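PDB 3HV0: tryptophanyl-tRNA synthetase from Cryptosporidium parvum Iowa II, which probably catalyses the ATP-dependent attachment of L-tryptophan to its cognate tRNA, as a class I aminoacyl-tRNA synthetase. Local coordinates for residues 96-99 with 100-104; 167-170 with 171-174; 344-347 with 348-352. All blocks are in the same frame, centred on the assembly; numbering follows the deposited sequence.

Contact 1: residues 96-99 with 100-104; sequences FLFT and KYLQD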
loop_
_atom_site.group_PDB
_atom_site.type_symbol
_atom_site.label_atom_id
_atom_site.label_comp_id
_atom_site.label_asym_id
_atom_site.label_seq_id
_atom_site.Cartn_x
_atom_site.Cartn_y
_atom_site.Cartn_z
ATOM N N PHE A 96 -1.197 -15.077 21.767
ATOM C CA PHE A 96 -0.299 -14.131 22.443
ATOM C C PHE A 96 0.397 -14.734 23.679
ATOM O O PHE A 96 1.614 -14.591 23.834
ATOM C CB PHE A 96 -1.021 -12.820 22.780
ATOM C CG PHE A 96 -1.181 -11.914 21.588
ATOM C CD1 PHE A 96 -0.117 -11.179 21.120
ATOM C CD2 PHE A 96 -2.373 -11.854 20.897
ATOM C CE1 PHE A 96 -0.240 -10.390 20.005
ATOM C CE2 PHE A 96 -2.503 -11.057 19.792
ATOM C CZ PHE A 96 -1.443 -10.322 19.345
ATOM N N LEU A 97 -0.370 -15.405 24.533
ATOM C CA LEU A 97 0.196 -16.118 25.678
ATOM C C LEU A 97 1.206 -17.181 25.231
ATOM O O LEU A 97 2.250 -17.375 25.856
ATOM C CB LEU A 97 -0.900 -16.755 26.542
ATOM C CG LEU A 97 -1.817 -15.850 27.387
ATOM C CD1 LEU A 97 -2.681 -16.710 28.329
ATOM C CD2 LEU A 97 -1.071 -14.790 28.182
ATOM N N PHE A 98 0.915 -17.850 24.123
ATOM C CA PHE A 98 1.830 -18.867 23.583
ATOM C C PHE A 98 3.147 -18.278 23.044
ATOM O O PHE A 98 4.232 -18.802 23.301
ATOM C CB PHE A 98 1.139 -19.656 22.490
ATOM C CG PHE A 98 1.901 -20.848 22.052
ATOM C CD1 PHE A 98 2.050 -21.930 22.904
ATOM C CD2 PHE A 98 2.482 -20.889 20.796
ATOM C CE1 PHE A 98 2.763 -23.046 22.517
ATOM C CE2 PHE A 98 3.182 -21.985 20.380
ATOM C CZ PHE A 98 3.327 -23.086 21.241
ATOM N N THR A 99 3.041 -17.176 22.319
ATOM C CA THR A 99 4.204 -16.447 21.839
ATOM C C THR A 99 5.123 -15.910 22.948
ATOM O O THR A 99 6.341 -15.863 22.791
ATOM C CB THR A 99 3.760 -15.247 21.034
ATOM O OG1 THR A 99 2.876 -15.677 19.979
ATOM C CG2 THR A 99 5.003 -14.518 20.480
ATOM N N LYS A 100 4.541 -15.451 24.050
ATOM C CA LYS A 100 5.337 -14.989 25.187
ATOM C C LYS A 100 6.169 -16.170 25.680
ATOM O O LYS A 100 7.360 -16.042 25.911
ATOM C CB LYS A 100 4.425 -14.464 26.311
ATOM C CG LYS A 100 5.108 -13.581 27.359
ATOM C CD LYS A 100 5.363 -14.336 28.648
ATOM C CE LYS A 100 6.146 -13.499 29.703
ATOM N NZ LYS A 100 7.447 -12.970 29.176
ATOM N N TYR A 101 5.527 -17.325 25.798
ATOM C CA TYR A 101 6.215 -18.532 26.226
ATOM C C TYR A 101 7.360 -18.845 25.246
ATOM O O TYR A 101 8.476 -19.194 25.666
ATOM C CB TYR A 101 5.251 -19.720 26.332
ATOM C CG TYR A 101 5.952 -21.031 26.185
ATOM C CD1 TYR A 101 6.668 -21.580 27.250
ATOM C CD2 TYR A 101 5.946 -21.713 24.967
ATOM C CE1 TYR A 101 7.340 -22.789 27.118
ATOM C CE2 TYR A 101 6.621 -22.920 24.820
ATOM C CZ TYR A 101 7.321 -23.447 25.902
ATOM O OH TYR A 101 7.969 -24.649 25.767
ATOM N N LEU A 102 7.083 -18.711 23.945
ATOM C CA LEU A 102 8.118 -18.960 22.951
ATOM C C LEU A 102 9.246 -17.918 23.034
ATOM O O LEU A 102 10.400 -18.222 22.765
ATOM C CB LEU A 102 7.530 -18.969 21.552
ATOM C CG LEU A 102 6.580 -20.107 21.177
ATOM C CD1 LEU A 102 5.878 -19.735 19.864
ATOM C CD2 LEU A 102 7.307 -21.427 21.077
ATOM N N GLN A 103 8.899 -16.689 23.385
ATOM C CA GLN A 103 9.882 -15.635 23.516
ATOM C C GLN A 103 10.732 -15.881 24.750
ATOM O O GLN A 103 11.916 -15.655 24.729
ATOM C CB GLN A 103 9.218 -14.258 23.589
ATOM C CG GLN A 103 10.209 -13.087 23.502
ATOM C CD GLN A 103 9.554 -11.729 23.700
ATOM O OE1 GLN A 103 8.855 -11.501 24.688
ATOM N NE2 GLN A 103 9.793 -10.816 22.773
ATOM N N ASP A 104 10.116 -16.352 25.824
ATOM C CA ASP A 104 10.834 -16.637 27.056
ATOM C C ASP A 104 11.731 -17.856 26.883
ATOM O O ASP A 104 12.785 -17.946 27.503
ATOM C CB ASP A 104 9.852 -16.922 28.197
ATOM C CG ASP A 104 8.962 -15.752 28.517
ATOM O OD1 ASP A 104 9.237 -14.614 28.070
ATOM O OD2 ASP A 104 7.963 -15.979 29.227
#

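Contact 2: residues 167-170 with 171-174; sequences DILR and IEKK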
loop_
_atom_site.group_PDB
_atom_site.type_symbol
_atom_site.label_atom_id
_atom_site.label_comp_id
_atom_site.label_asym_id
_atom_site.label_seq_id
_atom_site.Cartn_x
_atom_site.Cartn_y
_atom_site.Cartn_z
ATOM N N ASP A 167 8.501 -4.771 0.330
ATOM C CA ASP A 167 8.203 -6.195 0.289
ATOM C C ASP A 167 6.758 -6.436 -0.095
ATOM O O ASP A 167 6.457 -7.440 -0.698
ATOM C CB ASP A 167 8.503 -6.850 1.629
ATOM C CG ASP A 167 9.988 -7.078 1.859
ATOM O OD1 ASP A 167 10.766 -7.030 0.880
ATOM O OD2 ASP A 167 10.380 -7.334 3.030
ATOM N N ILE A 168 5.855 -5.523 0.247
ATOM C CA ILE A 168 4.465 -5.642 -0.215
ATOM C C ILE A 168 4.461 -5.661 -1.734
ATOM O O ILE A 168 3.856 -6.523 -2.356
ATOM C CB ILE A 168 3.572 -4.492 0.296
ATOM C CG1 ILE A 168 3.384 -4.605 1.827
ATOM C CG2 ILE A 168 2.204 -4.489 -0.442
ATOM C CD1 ILE A 168 2.909 -3.332 2.491
ATOM N N LEU A 169 5.169 -4.708 -2.323
ATOM C CA LEU A 169 5.247 -4.567 -3.781
ATOM C C LEU A 169 5.879 -5.792 -4.469
ATOM O O LEU A 169 5.431 -6.216 -5.542
ATOM C CB LEU A 169 6.010 -3.283 -4.135
ATOM C CG LEU A 169 5.253 -1.967 -3.908
ATOM C CD1 LEU A 169 6.194 -0.774 -4.027
ATOM C CD2 LEU A 169 4.071 -1.830 -4.893
ATOM N N ARG A 170 6.921 -6.346 -3.848
ATOM C CA ARG A 170 7.615 -7.531 -4.354
ATOM C C ARG A 170 6.760 -8.795 -4.307
ATOM O O ARG A 170 6.815 -9.630 -5.204
ATOM C CB ARG A 170 8.886 -7.772 -3.552
ATOM C CG ARG A 170 10.000 -6.822 -3.881
ATOM C CD ARG A 170 11.132 -6.936 -2.864
ATOM N NE ARG A 170 12.166 -5.913 -3.075
ATOM C CZ ARG A 170 12.661 -5.104 -2.132
ATOM N NH1 ARG A 170 12.253 -5.174 -0.886
ATOM N NH2 ARG A 170 13.590 -4.213 -2.442
ATOM N N ILE A 171 5.975 -8.943 -3.258
ATOM C CA ILE A 171 4.998 -10.034 -3.172
ATOM C C ILE A 171 3.874 -9.850 -4.203
ATOM O O ILE A 171 3.453 -10.791 -4.840
ATOM C CB ILE A 171 4.367 -10.102 -1.774
ATOM C CG1 ILE A 171 5.421 -10.471 -0.717
ATOM C CG2 ILE A 171 3.216 -11.113 -1.761
ATOM C CD1 ILE A 171 5.014 -10.094 0.688
ATOM N N GLU A 172 3.393 -8.626 -4.361
ATOM C CA GLU A 172 2.257 -8.355 -5.248
ATOM C C GLU A 172 2.573 -8.629 -6.701
ATOM O O GLU A 172 1.733 -9.152 -7.434
ATOM C CB GLU A 172 1.759 -6.926 -5.056
ATOM C CG GLU A 172 1.005 -6.797 -3.773
ATOM C CD GLU A 172 0.531 -5.405 -3.465
ATOM O OE1 GLU A 172 0.883 -4.436 -4.177
ATOM O OE2 GLU A 172 -0.210 -5.296 -2.454
ATOM N N LYS A 173 3.807 -8.335 -7.099
ATOM C CA LYS A 173 4.241 -8.532 -8.485
ATOM C C LYS A 173 4.307 -10.011 -8.861
ATOM O O LYS A 173 4.225 -10.357 -10.038
ATOM C CB LYS A 173 5.616 -7.900 -8.683
ATOM C CG LYS A 173 6.008 -7.677 -10.121
ATOM C CD LYS A 173 7.365 -7.013 -10.157
ATOM C CE LYS A 173 7.897 -6.861 -11.555
ATOM N NZ LYS A 173 9.071 -5.953 -11.526
ATOM N N LYS A 174 4.441 -10.868 -7.852
ATOM C CA LYS A 174 4.565 -12.307 -8.057
ATOM C C LYS A 174 3.244 -13.078 -7.914
ATOM O O LYS A 174 3.217 -14.275 -8.201
ATOM C CB LYS A 174 5.589 -12.893 -7.081
ATOM C CG LYS A 174 7.005 -12.419 -7.295
ATOM C CD LYS A 174 7.581 -12.943 -8.598
ATOM C CE LYS A 174 9.011 -12.481 -8.826
ATOM N NZ LYS A 174 9.557 -13.098 -10.059
#

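Contact 3: residues 344-347 with 348-352; sequences SGEI and KSILV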
loop_
_atom_site.group_PDB
_atom_site.type_symbol
_atom_site.label_atom_id
_atom_site.label_comp_id
_atom_site.label_asym_id
_atom_site.label_seq_id
_atom_site.Cartn_x
_atom_site.Cartn_y
_atom_site.Cartn_z
ATOM N N SER A 344 -23.745 -29.342 35.236
ATOM C CA SER A 344 -23.374 -28.233 34.363
ATOM C C SER A 344 -23.166 -26.943 35.155
ATOM O O SER A 344 -22.279 -26.146 34.841
ATOM C CB SER A 344 -24.462 -28.018 33.311
ATOM O OG SER A 344 -24.401 -26.722 32.747
ATOM N N GLY A 345 -23.989 -26.741 36.177
ATOM C CA GLY A 345 -23.880 -25.581 37.045
ATOM C C GLY A 345 -22.521 -25.397 37.686
ATOM O O GLY A 345 -22.004 -24.287 37.695
ATOM N N GLU A 346 -21.931 -26.470 38.209
ATOM C CA GLU A 346 -20.637 -26.365 38.907
ATOM C C GLU A 346 -19.469 -26.146 37.932
ATOM O O GLU A 346 -18.578 -25.329 38.188
ATOM C CB GLU A 346 -20.361 -27.592 39.789
ATOM C CG GLU A 346 -19.428 -27.278 40.968
ATOM C CD GLU A 346 -18.763 -28.502 41.582
ATOM O OE1 GLU A 346 -19.286 -29.628 41.431
ATOM O OE2 GLU A 346 -17.710 -28.329 42.234
ATOM N N ILE A 347 -19.474 -26.867 36.814
ATOM C CA ILE A 347 -18.403 -26.727 35.827
ATOM C C ILE A 347 -18.356 -25.305 35.288
ATOM O O ILE A 347 -17.277 -24.805 34.959
ATOM C CB ILE A 347 -18.518 -27.736 34.641
ATOM C CG1 ILE A 347 -17.235 -27.729 33.797
ATOM C CG2 ILE A 347 -19.700 -27.407 33.752
ATOM C CD1 ILE A 347 -17.143 -28.865 32.786
ATOM N N LYS A 348 -19.516 -24.661 35.193
ATOM C CA LYS A 348 -19.579 -23.292 34.688
ATOM C C LYS A 348 -19.065 -22.293 35.713
ATOM O O LYS A 348 -18.548 -21.235 35.343
ATOM C CB LYS A 348 -20.998 -22.933 34.275
ATOM C CG LYS A 348 -21.492 -23.743 33.100
ATOM C CD LYS A 348 -22.949 -23.470 32.815
ATOM C CE LYS A 348 -23.119 -22.336 31.822
ATOM N NZ LYS A 348 -22.824 -22.785 30.424
ATOM N N SER A 349 -19.204 -22.634 36.994
ATOM C CA SER A 349 -18.713 -21.775 38.073
ATOM C C SER A 349 -17.193 -21.867 38.184
ATOM O O SER A 349 -16.516 -20.848 38.309
ATOM C CB SER A 349 -19.379 -22.122 39.404
ATOM O OG SER A 349 -18.697 -21.511 40.485
ATOM N N ILE A 350 -16.658 -23.082 38.118
ATOM C CA ILE A 350 -15.204 -23.280 38.154
ATOM C C ILE A 350 -14.500 -22.456 37.063
ATOM O O ILE A 350 -13.482 -21.810 37.315
ATOM C CB ILE A 350 -14.829 -24.771 37.996
ATOM C CG1 ILE A 350 -15.337 -25.581 39.192
ATOM C CG2 ILE A 350 -13.327 -24.923 37.879
ATOM C CD1 ILE A 350 -15.258 -27.085 39.014
ATOM N N LEU A 351 -15.059 -22.494 35.855
ATOM C CA LEU A 351 -14.572 -21.699 34.712
ATOM C C LEU A 351 -14.653 -20.191 34.948
ATOM O O LEU A 351 -13.719 -19.460 34.620
ATOM C CB LEU A 351 -15.373 -22.047 33.457
ATOM C CG LEU A 351 -15.167 -21.163 32.236
ATOM C CD1 LEU A 351 -13.707 -21.158 31.812
ATOM C CD2 LEU A 351 -16.049 -21.637 31.118
ATOM N N VAL A 352 -15.780 -19.734 35.495
ATOM C CA VAL A 352 -15.976 -18.319 35.841
ATOM C C VAL A 352 -14.862 -17.806 36.753
ATOM O O VAL A 352 -14.289 -16.742 36.490
ATOM C CB VAL A 352 -17.361 -18.067 36.529
ATOM C CG1 VAL A 352 -17.416 -16.677 37.194
ATOM C CG2 VAL A 352 -18.505 -18.229 35.519
#

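Contact 1: residues 96-99 with 100-104
Leu102 packs against Phe98 one turn back on helix 93-106, which connects parallel strands 76-81 and 110-114 as the crossover of a beta-alpha-beta unit in the Rossmann-type core of this class I synthetase. Followed outward, Leu102 first sets CB 3.5 Å from Thr99 O. Its CG comes down on the Phe98 carbonyl, 3.4 Å from Phe98 O, an oxygen already taken by the Leu102 N-H in a helical hydrogen bond of 2.9 Å. Beyond it CD1 reaches the Phe98 ring, 3.5 Å from Phe98 CE2, in an approach that is neither flat over the face nor at the edge. The ring is there because Phe98 CG stands opposite its own N (chi1 -170°), beside the carbonyl carbon. Phe56 stacks on this ring and Phe51 meets it edge-to-face, so Leu102 packs at the border of an aromatic cluster. Tyr101 also rests on the Phe98 carbonyl, Tyr101 CB being 3.3 Å from Phe98 O, and that oxygen lies at the edge of the tyrosine ring, in its plane. The two rings stay oblique, planes at 39°. Gln103 N donates to Thr99 O, while Gln103 NE2 turns to Thr152 OG1. Lys100, bent at its second and fourth torsions, hands NZ to Gly146 O and to the syn lone pair of Asp104 OD1, with Lys100 NZ and Asp104 OD1 2.7 Å apart.

Contact 2: residues 167-170 with 171-174
The C-terminal part of helix 157-174, which lies against the second subunit of the dimer, pairs Ile168 with Glu172 one turn on. Their side chains lie side by side and point the same way, so the methyl CG2 of Ile168 sits against the carboxylate, 3.2 Å from Glu172 OE2. Glu172 gets there with CG beside its own N (chi1 -74°) and an extended chain beyond. The same torsion brings Glu172 CG to 3.2 Å from Ile168 O, the oxygen that accepts the Glu172 N-H. Ala199 of helix 192-202 touches both side chains, and Val192 of the second subunit packs on Glu172.

Three residues on from Ile168, Ile171 lays its CG1 branch along the Asp167 carbonyl: Ile171 CG1 is 3.2 Å and Ile171 CD1 3.3 Å from Asp167 O. That oxygen also takes the Ile171 N-H at 3.0 Å, the i to i-4 helical bond. Further along, Lys174 CG passes 3.5 Å from Arg170 O, whereas Lys173 extends away from the helix to give its NZ to Phe120 O and Lys123 O of the second subunit, with a cation-pi contact to the Phe120 ring.

Asp167 and Arg170, three residues apart, form a salt bridge. Arg170 NH1 donates to Asp167 OD1 at 3.0 Å (147° at the hydrogen), close to the guanidinium plane but 36° above that of the carboxylate. Tyr246 OH shares OD1, and OD2 is hydrogen-bonded to the hydroxyls of Ser208 and Ser209. With four partners including a positive charge, the buried Asp167 carboxylate is fixed in rotation and probably remains ionised.

Contact 3: residues 344-347 with 348-352
The carboxylate of Glu346, the one flat side-chain group in 344-352, has the Ile350 CD1 methyl to one side of its plane, at the OE2 end and loosely: Glu346 OE2 and Ile350 CD1 are 4.2 Å apart. The Glu346 carbonyl is met more closely, with Ile350 CG1 3.4 Å from Glu346 O. That oxygen accepts a straight hydrogen bond from Ile350 N (3.0 Å, 170°), nearly along the C=O axis, and a weak one from Ser349 N. These are the opening turns of helix 344-367, in the helical C-terminal part of the enzyme, which in relatives carries anticodon recognition. Lys348 drapes its aliphatic chain over the Ser344 carbonyl, which also accepts the Lys348 N-H, with Lys348 CG 3.1 Å and Lys348 CD 3.4 Å from Ser344 O. Lys348 CD also touches the Ser344 hydroxyl, Ser344 OG being 3.6 Å off and hydrogen-bonded to Ser295 OG. A bend at chi3 (91°) swings the ammonium away to weak hydrogen bonds with the Ala293 and Ile289 carbonyls. Ile347 crosses the base of this lysine. Its CG2, in the crowded position between backbone N and carbonyl carbon, sits 4.1 Å from Lys348 CG, and Ile347 packs on Tyr337 of helix 327-339.

The three contacts follow one another along the chain, each about two turns of a different helix, and none touches another. Contact 1 is the most central, on the crossover helix packed against the mixed sheet, about 7 Å from bound tryptophan at the Phe96 side chain. Contact 2 lies on helix 157-174, right after strand 152-156 at the sheet's edge, and alone of the three meets the second subunit. Contact 3 opens helix 344-367. Centres of contacts 2 and 3 are about 50 Å apart, on opposite sides of the chain's centre; that of contact 1 lies about 30 and 28 Å from theirs, so the chain passes from catalytic-domain core to subunit interface to C-terminal helical region.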